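Local structure of putative cell adhesion protein (Parabacteroides distasonis, 3LIU) at residues G124-S129 with S212-T217; N139-I144 with K156-K161; L171-A176 with Q355-Y360. The protein probably serves as a fimbrillin of the FimA/Mfa1 family, a building block of the pili with which this gut bacterium is thought to adhere. All coordinates share one frame; numbering follows the deposited sequence.

Contact 1 (G124-S129 with S212-T217); sequences GLTMSS and SSVAST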
loop_
_atom_site.group_PDB
_atom_site.type_symbol
_atom_site.label_atom_id
_atom_site.label_comp_id
_atom_site.label_asym_id
_atom_site.label_seq_id
_atom_site.Cartn_x
_atom_site.Cartn_y
_atom_site.Cartn_z
ATOM N N GLY A 124 -4.410 -5.753 -11.414
ATOM C CA GLY A 124 -3.028 -5.326 -11.312
ATOM C C GLY A 124 -2.980 -4.206 -10.289
ATOM O O GLY A 124 -3.901 -3.412 -10.178
ATOM N N LEU A 125 -1.915 -4.157 -9.511
ATOM C CA LEU A 125 -1.766 -3.153 -8.464
ATOM C C LEU A 125 -1.333 -1.837 -9.096
ATOM O O LEU A 125 -0.529 -1.816 -10.029
ATOM C CB LEU A 125 -0.723 -3.607 -7.443
ATOM C CG LEU A 125 -1.074 -4.909 -6.729
ATOM C CD1 LEU A 125 0.005 -5.290 -5.780
ATOM C CD2 LEU A 125 -2.411 -4.729 -5.970
ATOM N N THR A 126 -1.872 -0.731 -8.611
ATOM C CA THR A 126 -1.507 0.544 -9.186
ATOM C C THR A 126 -0.036 0.833 -8.873
ATOM O O THR A 126 0.394 0.707 -7.730
ATOM C CB THR A 126 -2.351 1.707 -8.645
ATOM O OG1 THR A 126 -3.745 1.343 -8.622
ATOM C CG2 THR A 126 -2.135 2.954 -9.552
HETATM N N MSE A 127 0.730 1.234 -9.877
HETATM C CA MSE A 127 2.148 1.616 -9.690
HETATM C C MSE A 127 2.412 2.915 -10.452
HETATM O O MSE A 127 1.732 3.193 -11.437
HETATM C CB MSE A 127 3.082 0.544 -10.298
HETATM C CG MSE A 127 2.861 -0.842 -9.818
HETATM SE SE MSE A 127 3.412 -2.105 -11.173
HETATM C CE MSE A 127 2.767 -3.737 -10.280
ATOM N N SER A 128 3.421 3.668 -10.046
ATOM C CA SER A 128 3.804 4.872 -10.771
ATOM C C SER A 128 5.295 5.070 -10.851
ATOM O O SER A 128 6.022 4.606 -10.012
ATOM C CB SER A 128 3.235 6.120 -10.113
ATOM O OG SER A 128 3.483 6.112 -8.721
ATOM N N SER A 129 5.706 5.802 -11.876
ATOM C CA SER A 129 7.058 6.315 -12.024
ATOM C C SER A 129 7.188 7.641 -11.318
ATOM O O SER A 129 6.209 8.199 -10.853
ATOM C CB SER A 129 7.353 6.519 -13.506
ATOM O OG SER A 129 6.717 7.690 -14.027
ATOM N N SER A 212 -5.373 7.315 -1.699
ATOM C CA SER A 212 -3.953 7.675 -1.935
ATOM C C SER A 212 -3.841 8.562 -3.170
ATOM O O SER A 212 -4.687 8.517 -4.071
ATOM C CB SER A 212 -3.085 6.412 -2.143
ATOM O OG SER A 212 -1.722 6.710 -2.525
ATOM N N SER A 213 -2.799 9.369 -3.237
ATOM C CA SER A 213 -2.407 9.990 -4.520
ATOM C C SER A 213 -1.867 8.872 -5.457
ATOM O O SER A 213 -1.362 7.862 -4.988
ATOM C CB SER A 213 -1.323 11.062 -4.288
ATOM O OG SER A 213 -1.874 12.149 -3.586
ATOM N N VAL A 214 -1.960 9.072 -6.763
ATOM C CA VAL A 214 -1.536 8.063 -7.714
ATOM C C VAL A 214 -0.000 8.037 -7.891
ATOM O O VAL A 214 0.560 6.995 -8.187
ATOM C CB VAL A 214 -2.258 8.208 -9.068
ATOM C CG1 VAL A 214 -1.781 9.434 -9.861
ATOM C CG2 VAL A 214 -2.123 6.918 -9.878
ATOM N N ALA A 215 0.659 9.180 -7.742
ATOM C CA ALA A 215 2.097 9.258 -8.000
ATOM C C ALA A 215 2.712 10.373 -7.190
ATOM O O ALA A 215 1.981 11.257 -6.707
ATOM C CB ALA A 215 2.355 9.432 -9.476
ATOM N N SER A 216 4.045 10.291 -7.028
ATOM C CA SER A 216 4.871 11.299 -6.408
ATOM C C SER A 216 5.882 11.881 -7.403
ATOM O O SER A 216 6.274 11.227 -8.381
ATOM C CB SER A 216 5.635 10.713 -5.215
ATOM O OG SER A 216 6.505 9.694 -5.645
ATOM N N THR A 217 6.341 13.095 -7.120
ATOM C CA THR A 217 7.325 13.763 -7.961
ATOM C C THR A 217 8.642 13.010 -8.024
ATOM O O THR A 217 9.226 12.787 -9.114
ATOM C CB THR A 217 7.622 15.182 -7.443
ATOM O OG1 THR A 217 6.441 15.968 -7.578
ATOM C CG2 THR A 217 8.699 15.798 -8.249
HETATM O O HOH W 1 5.682 8.150 -8.149
#

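Contact 2 (N139-I144 with K156-K161); sequences NTTNYI and KDISGK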
loop_
_atom_site.group_PDB
_atom_site.type_symbol
_atom_site.label_atom_id
_atom_site.label_comp_id
_atom_site.label_asym_id
_atom_site.label_seq_id
_atom_site.Cartn_x
_atom_site.Cartn_y
_atom_site.Cartn_z
ATOM N N ASN A 139 8.872 16.177 -35.175
ATOM C CA ASN A 139 8.868 15.411 -36.416
ATOM C C ASN A 139 9.729 14.178 -36.362
ATOM O O ASN A 139 10.467 13.909 -37.285
ATOM C CB ASN A 139 9.322 16.306 -37.574
ATOM C CG ASN A 139 8.461 17.537 -37.704
ATOM O OD1 ASN A 139 7.239 17.462 -37.582
ATOM N ND2 ASN A 139 9.085 18.678 -37.919
ATOM N N THR A 140 9.631 13.424 -35.274
ATOM C CA THR A 140 10.400 12.199 -35.143
ATOM C C THR A 140 9.853 11.357 -34.016
ATOM O O THR A 140 9.121 11.860 -33.173
ATOM C CB THR A 140 11.897 12.480 -34.866
ATOM O OG1 THR A 140 12.615 11.262 -35.033
ATOM C CG2 THR A 140 12.140 12.994 -33.466
ATOM N N THR A 141 10.232 10.082 -33.990
ATOM C CA THR A 141 9.875 9.213 -32.890
ATOM C C THR A 141 10.805 9.418 -31.661
ATOM O O THR A 141 12.010 9.162 -31.728
ATOM C CB THR A 141 9.823 7.728 -33.326
ATOM O OG1 THR A 141 8.826 7.568 -34.343
ATOM C CG2 THR A 141 9.454 6.823 -32.125
ATOM N N ASN A 142 10.240 9.900 -30.553
ATOM C CA ASN A 142 10.994 10.011 -29.305
ATOM C C ASN A 142 10.790 8.766 -28.456
ATOM O O ASN A 142 9.650 8.331 -28.245
ATOM C CB ASN A 142 10.579 11.228 -28.488
ATOM C CG ASN A 142 10.928 12.518 -29.168
ATOM O OD1 ASN A 142 12.016 13.068 -28.961
ATOM N ND2 ASN A 142 10.016 13.016 -29.979
ATOM N N TYR A 143 11.892 8.226 -27.944
ATOM C CA TYR A 143 11.822 7.047 -27.104
ATOM C C TYR A 143 12.170 7.404 -25.654
ATOM O O TYR A 143 13.075 8.215 -25.401
ATOM C CB TYR A 143 12.801 5.991 -27.629
ATOM C CG TYR A 143 12.469 5.432 -28.986
ATOM C CD1 TYR A 143 11.459 4.504 -29.126
ATOM C CD2 TYR A 143 13.191 5.807 -30.114
ATOM C CE1 TYR A 143 11.139 3.991 -30.340
ATOM C CE2 TYR A 143 12.883 5.287 -31.346
ATOM C CZ TYR A 143 11.843 4.378 -31.444
ATOM O OH TYR A 143 11.482 3.816 -32.631
ATOM N N ILE A 144 11.437 6.813 -24.712
ATOM C CA ILE A 144 11.789 6.886 -23.309
ATOM C C ILE A 144 11.916 5.489 -22.759
ATOM O O ILE A 144 10.933 4.717 -22.682
ATOM C CB ILE A 144 10.764 7.694 -22.502
ATOM C CG1 ILE A 144 10.708 9.125 -23.044
ATOM C CG2 ILE A 144 11.110 7.639 -20.994
ATOM C CD1 ILE A 144 9.629 10.014 -22.388
ATOM N N LYS A 156 12.994 -1.522 -34.085
ATOM C CA LYS A 156 12.150 -2.169 -35.104
ATOM C C LYS A 156 12.084 -1.344 -36.379
ATOM O O LYS A 156 11.007 -1.097 -36.911
ATOM C CB LYS A 156 10.755 -2.407 -34.519
ATOM C CG LYS A 156 10.855 -3.111 -33.181
ATOM C CD LYS A 156 9.640 -3.928 -32.805
ATOM C CE LYS A 156 9.926 -4.696 -31.505
ATOM N NZ LYS A 156 8.787 -5.582 -31.049
ATOM N N ASP A 157 13.251 -0.903 -36.844
ATOM C CA ASP A 157 13.425 -0.151 -38.108
ATOM C C ASP A 157 12.836 1.268 -38.115
ATOM O O ASP A 157 12.944 1.965 -39.136
ATOM C CB ASP A 157 12.878 -0.945 -39.318
ATOM C CG ASP A 157 13.085 -2.449 -39.178
ATOM O OD1 ASP A 157 14.162 -2.943 -39.588
ATOM O OD2 ASP A 157 12.169 -3.137 -38.654
ATOM N N ILE A 158 12.205 1.677 -37.007
ATOM C CA ILE A 158 11.773 3.064 -36.786
ATOM C C ILE A 158 12.908 3.778 -36.062
ATOM O O ILE A 158 13.166 3.524 -34.854
ATOM C CB ILE A 158 10.507 3.206 -35.854
ATOM C CG1 ILE A 158 9.395 2.213 -36.205
ATOM C CG2 ILE A 158 9.992 4.651 -35.866
ATOM C CD1 ILE A 158 8.800 2.371 -37.555
ATOM N N SER A 159 13.596 4.656 -36.773
ATOM C CA SER A 159 14.670 5.399 -36.164
ATOM C C SER A 159 14.067 6.618 -35.465
ATOM O O SER A 159 12.992 7.094 -35.824
ATOM C CB SER A 159 15.726 5.801 -37.202
ATOM O OG SER A 159 15.371 7.035 -37.787
ATOM N N GLY A 160 14.755 7.083 -34.434
ATOM C CA GLY A 160 14.296 8.216 -33.653
ATOM C C GLY A 160 15.350 8.602 -32.641
ATOM O O GLY A 160 16.543 8.550 -32.924
ATOM N N LYS A 161 14.928 9.000 -31.457
ATOM C CA LYS A 161 15.880 9.501 -30.471
ATOM C C LYS A 161 15.432 9.143 -29.080
ATOM O O LYS A 161 14.275 9.407 -28.714
ATOM C CB LYS A 161 15.992 11.007 -30.571
ATOM C CG LYS A 161 17.195 11.578 -29.812
ATOM C CD LYS A 161 17.076 13.088 -29.658
ATOM C CE LYS A 161 18.365 13.695 -29.186
ATOM N NZ LYS A 161 18.113 14.845 -28.314
#

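Contact 3 (L171-A176 with Q355-Y360); sequences LVRDVA and QRNYKY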
loop_
_atom_site.group_PDB
_atom_site.type_symbol
_atom_site.label_atom_id
_atom_site.label_comp_id
_atom_site.label_asym_id
_atom_site.label_seq_id
_atom_site.Cartn_x
_atom_site.Cartn_y
_atom_site.Cartn_z
ATOM N N LEU A 171 8.913 1.502 -12.133
ATOM C CA LEU A 171 7.620 1.804 -11.520
ATOM C C LEU A 171 7.679 1.357 -10.081
ATOM O O LEU A 171 8.322 0.364 -9.787
ATOM C CB LEU A 171 6.476 1.113 -12.257
ATOM C CG LEU A 171 6.299 1.391 -13.751
ATOM C CD1 LEU A 171 5.083 0.588 -14.287
ATOM C CD2 LEU A 171 6.229 2.892 -14.069
ATOM N N VAL A 172 7.033 2.109 -9.187
ATOM C CA VAL A 172 6.935 1.757 -7.791
ATOM C C VAL A 172 5.488 1.595 -7.387
ATOM O O VAL A 172 4.672 2.462 -7.659
ATOM C CB VAL A 172 7.612 2.800 -6.886
ATOM C CG1 VAL A 172 7.484 2.370 -5.393
ATOM C CG2 VAL A 172 9.055 2.961 -7.288
ATOM N N ARG A 173 5.178 0.487 -6.724
ATOM C CA ARG A 173 3.795 0.214 -6.318
ATOM C C ARG A 173 3.256 1.322 -5.424
ATOM O O ARG A 173 3.997 1.941 -4.687
ATOM C CB ARG A 173 3.673 -1.113 -5.586
ATOM C CG ARG A 173 3.979 -2.347 -6.417
ATOM C CD ARG A 173 3.810 -3.611 -5.560
ATOM N NE ARG A 173 4.255 -4.845 -6.226
ATOM C CZ ARG A 173 5.528 -5.248 -6.360
ATOM N NH1 ARG A 173 6.516 -4.520 -5.917
ATOM N NH2 ARG A 173 5.820 -6.401 -6.961
ATOM N N ASP A 174 1.949 1.539 -5.500
ATOM C CA ASP A 174 1.270 2.528 -4.702
ATOM C C ASP A 174 0.685 1.881 -3.413
ATOM O O ASP A 174 0.103 2.575 -2.599
ATOM C CB ASP A 174 0.148 3.193 -5.528
ATOM C CG ASP A 174 0.658 4.257 -6.534
ATOM O OD1 ASP A 174 1.877 4.463 -6.709
ATOM O OD2 ASP A 174 -0.208 4.925 -7.159
ATOM N N VAL A 175 0.828 0.559 -3.227
ATOM C CA VAL A 175 0.324 -0.117 -2.052
ATOM C C VAL A 175 1.518 -0.690 -1.238
ATOM O O VAL A 175 2.630 -0.814 -1.761
ATOM C CB VAL A 175 -0.679 -1.274 -2.383
ATOM C CG1 VAL A 175 -2.012 -0.741 -2.921
ATOM C CG2 VAL A 175 -0.060 -2.257 -3.359
ATOM N N ALA A 176 1.242 -1.046 0.015
ATOM C CA ALA A 176 2.135 -1.821 0.907
ATOM C C ALA A 176 1.478 -3.160 1.150
ATOM O O ALA A 176 0.249 -3.291 0.986
ATOM C CB ALA A 176 2.369 -1.087 2.283
ATOM N N GLN A 355 4.377 2.566 4.578
ATOM C CA GLN A 355 4.855 3.283 3.421
ATOM C C GLN A 355 4.805 2.344 2.228
ATOM O O GLN A 355 4.864 1.124 2.385
ATOM C CB GLN A 355 6.261 3.802 3.637
ATOM C CG GLN A 355 6.393 4.718 4.820
ATOM C CD GLN A 355 7.841 5.217 4.988
ATOM O OE1 GLN A 355 8.537 5.399 4.017
ATOM N NE2 GLN A 355 8.278 5.416 6.217
ATOM N N ARG A 356 4.725 2.946 1.050
ATOM C CA ARG A 356 4.444 2.227 -0.196
ATOM C C ARG A 356 5.581 1.253 -0.584
ATOM O O ARG A 356 6.751 1.510 -0.327
ATOM C CB ARG A 356 4.242 3.240 -1.318
ATOM C CG ARG A 356 5.571 3.963 -1.708
ATOM C CD ARG A 356 5.366 5.202 -2.578
ATOM N NE ARG A 356 5.024 4.828 -3.917
ATOM C CZ ARG A 356 5.190 5.596 -5.006
ATOM N NH1 ARG A 356 5.662 6.827 -4.932
ATOM N NH2 ARG A 356 4.852 5.103 -6.200
ATOM N N ASN A 357 5.186 0.157 -1.217
ATOM C CA ASN A 357 6.096 -0.764 -1.894
ATOM C C ASN A 357 7.077 -1.478 -0.951
ATOM O O ASN A 357 8.197 -1.787 -1.337
ATOM C CB ASN A 357 6.851 -0.044 -3.013
ATOM C CG ASN A 357 7.330 -1.013 -4.094
ATOM O OD1 ASN A 357 6.594 -1.891 -4.525
ATOM N ND2 ASN A 357 8.551 -0.849 -4.524
ATOM N N TYR A 358 6.636 -1.684 0.289
ATOM C CA TYR A 358 7.321 -2.501 1.276
ATOM C C TYR A 358 6.421 -3.614 1.710
ATOM O O TYR A 358 5.210 -3.483 1.704
ATOM C CB TYR A 358 7.684 -1.693 2.531
ATOM C CG TYR A 358 8.770 -0.661 2.328
ATOM C CD1 TYR A 358 10.104 -1.037 2.190
ATOM C CD2 TYR A 358 8.460 0.682 2.249
ATOM C CE1 TYR A 358 11.101 -0.074 2.019
ATOM C CE2 TYR A 358 9.431 1.638 2.037
ATOM C CZ TYR A 358 10.753 1.257 1.949
ATOM O OH TYR A 358 11.702 2.219 1.766
ATOM N N LYS A 359 7.037 -4.724 2.096
ATOM C CA LYS A 359 6.348 -5.840 2.674
ATOM C C LYS A 359 6.652 -5.791 4.160
ATOM O O LYS A 359 7.813 -5.643 4.558
ATOM C CB LYS A 359 6.866 -7.142 2.125
ATOM C CG LYS A 359 6.497 -7.414 0.715
ATOM C CD LYS A 359 6.495 -8.906 0.494
ATOM C CE LYS A 359 5.986 -9.234 -0.853
ATOM N NZ LYS A 359 5.560 -10.655 -0.968
ATOM N N TYR A 360 5.594 -5.886 4.955
ATOM C CA TYR A 360 5.650 -5.904 6.399
ATOM C C TYR A 360 5.363 -7.332 6.856
ATOM O O TYR A 360 4.310 -7.919 6.506
ATOM C CB TYR A 360 4.611 -4.939 6.967
ATOM C CG TYR A 360 4.939 -3.518 6.724
ATOM C CD1 TYR A 360 4.713 -2.938 5.483
ATOM C CD2 TYR A 360 5.466 -2.718 7.730
ATOM C CE1 TYR A 360 5.019 -1.599 5.252
ATOM C CE2 TYR A 360 5.773 -1.390 7.504
ATOM C CZ TYR A 360 5.581 -0.839 6.272
ATOM O OH TYR A 360 5.908 0.488 6.064
#

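Contact 1 (G124-S129 with S212-T217)
Residues 126-129 and 214-216 run roughly the same way, 27° apart, with their closest CA atoms, Ser128 and Ala215, 5.5 Å from each other. The first segment enters the strand 127-136, while the second has just left the strand 193-213. A water bridges the two backbones: Ser216 N donates to it at 2.9 Å, and it donates in turn to Ser129 O at 2.8 Å. Ser128 OG makes a third bond with the same water, at 3.1 Å. That hydroxyl sits in the crowded position between its own backbone N and carbonyl carbon (chi1 48°), and its strongest polar partner is Asp174 OD1. At the root of the same side chain, packing is tight, since Ser128 CB meets Ala215 CB at 3.5 Å, short for two carbons. Two residues earlier, Thr126 CG2, anti to its backbone N, touches Val214 CG2 at 4.0 Å, and the two side chains cross at about a right angle. This methyl position leaves Thr126 OG1 turned to Glu119 and Lys123, outside the pair. Val214 also packs on Val89 and Ile114, so the methyl contact belongs to a buried apolar patch. The whole is a water-bridged contact of the start of strand 127-136 with the loop after strand 193-213, joining the two mixed sheets of this FimA-type fimbrillin without continuous strand pairing.

Contact 2 (N139-I144 with K156-K161)
Strands 141-144 and 158-161 approach to 4.7 Å with their N-to-C directions 68° apart, a splayed parallel pairing whose register sets Asn142 beside Lys161. Lys161 holds the pair with both backbone polar atoms. Its N donates to Thr141 O at 2.9 Å, nearly along the C=O axis, and its O receives Tyr143 N at 2.8 Å in an almost straight bond (172°), with the donor above the carbonyl plane. Gly160 lets the strands close up: with no side chain there, its CA comes within 3.1 Å of Thr141 O in a CA-H...O contact. Tyr143 supplies the third bond. With CG beside the backbone N (chi1 -66°), its ring reaches back along the second strand, and OH donates to Ile158 O at 2.8 Å from above the carbonyl plane, while that oxygen lies near the plane of the ring at its edge. Thr141 CG2, anti to its own backbone N, rests 3.5 Å above one ring face, offset toward the rim. Its OG1 meets Ile158 CG2 at 3.5 Å, the two side chains crossing at about a right angle. Asn142 turns to the other side of the sheet, where OD1 accepts from Val137 N and ND2 donates to Gln18 O. Strand 141-144 lies between parallel neighbours, 16-24 on one flank and 158-162 on the other; strand 151-155 pairs antiparallel with 158-162, and its Ile153 and Val155 pack against Tyr143.

Contact 3 (L171-A176 with Q355-Y360)
Two arginines reach in reciprocal fashion, each directing part of its guanidinium to the opposite segment. Arg356 starts from the crowded position between backbone N and carbonyl carbon (chi1 70°) and bends at chi3 (-74°), which brings its head across the backbone of 172-174. NE donates to Arg173 O at 3.2 Å, nearly straight and with the oxygen in the guanidinium plane. NH2 is shared: it donates to Val172 O at 3.0 Å in a more bent bond, and it forms a salt bridge with Asp174 OD1 at 3.1 Å. Asp174 and Arg356 lie side by side, but the carboxylate and guanidinium planes are 71° apart, so this is no flat two-pronged pair. Val172 CB lies over one face of the same guanidinium. Arg173, extended from CG to NE, lies across the Asn357 side chain at about a right angle, yet the guanidinium and amide planes are nearly coplanar. Its NH1 donates to a lone pair of Asn357 OD1 at 3.0 Å, exactly in the guanidinium plane. Asn357 CG is anti to the backbone N, and its CB meets Val172 CG1 at 3.4 Å. Asn357 N donates to Val175 O at 2.8 Å, adding a backbone tie. The Arg173 guanidinium also pairs with Asp40 and makes a cation-pi contact with Trp392, while Arg356 NH1 donates to Gly221 O. The buried arginines are thus met by carboxylates and carbonyls, and Asp174 OD1 is also bonded to Ser128 OG, which would probably hold Asp174 ionised and both arginines protonated.

From the N terminus, 124-129 opens contact 1 and leads into strand 127-136. The chain then passes through contact 2, a short loop closed between 139-144 and 156-161, whose centre is about 27 Å from that of contact 1. Strand 172-185 follows and begins contact 3 before 212-217 closes contact 1; only much later does 355-360 close contact 3. Contact 2 is therefore nested within contact 1 and precedes contact 3 in series, whereas contacts 1 and 3 cross. These last two also touch, through antiparallel strands 127-136 and 172-185: Ser128 O probably accepts from Val172 N at 2.8 Å. Together they tie the molecule's centre, while contact 2 joins strands far out, its centre about 36 Å from the chain's.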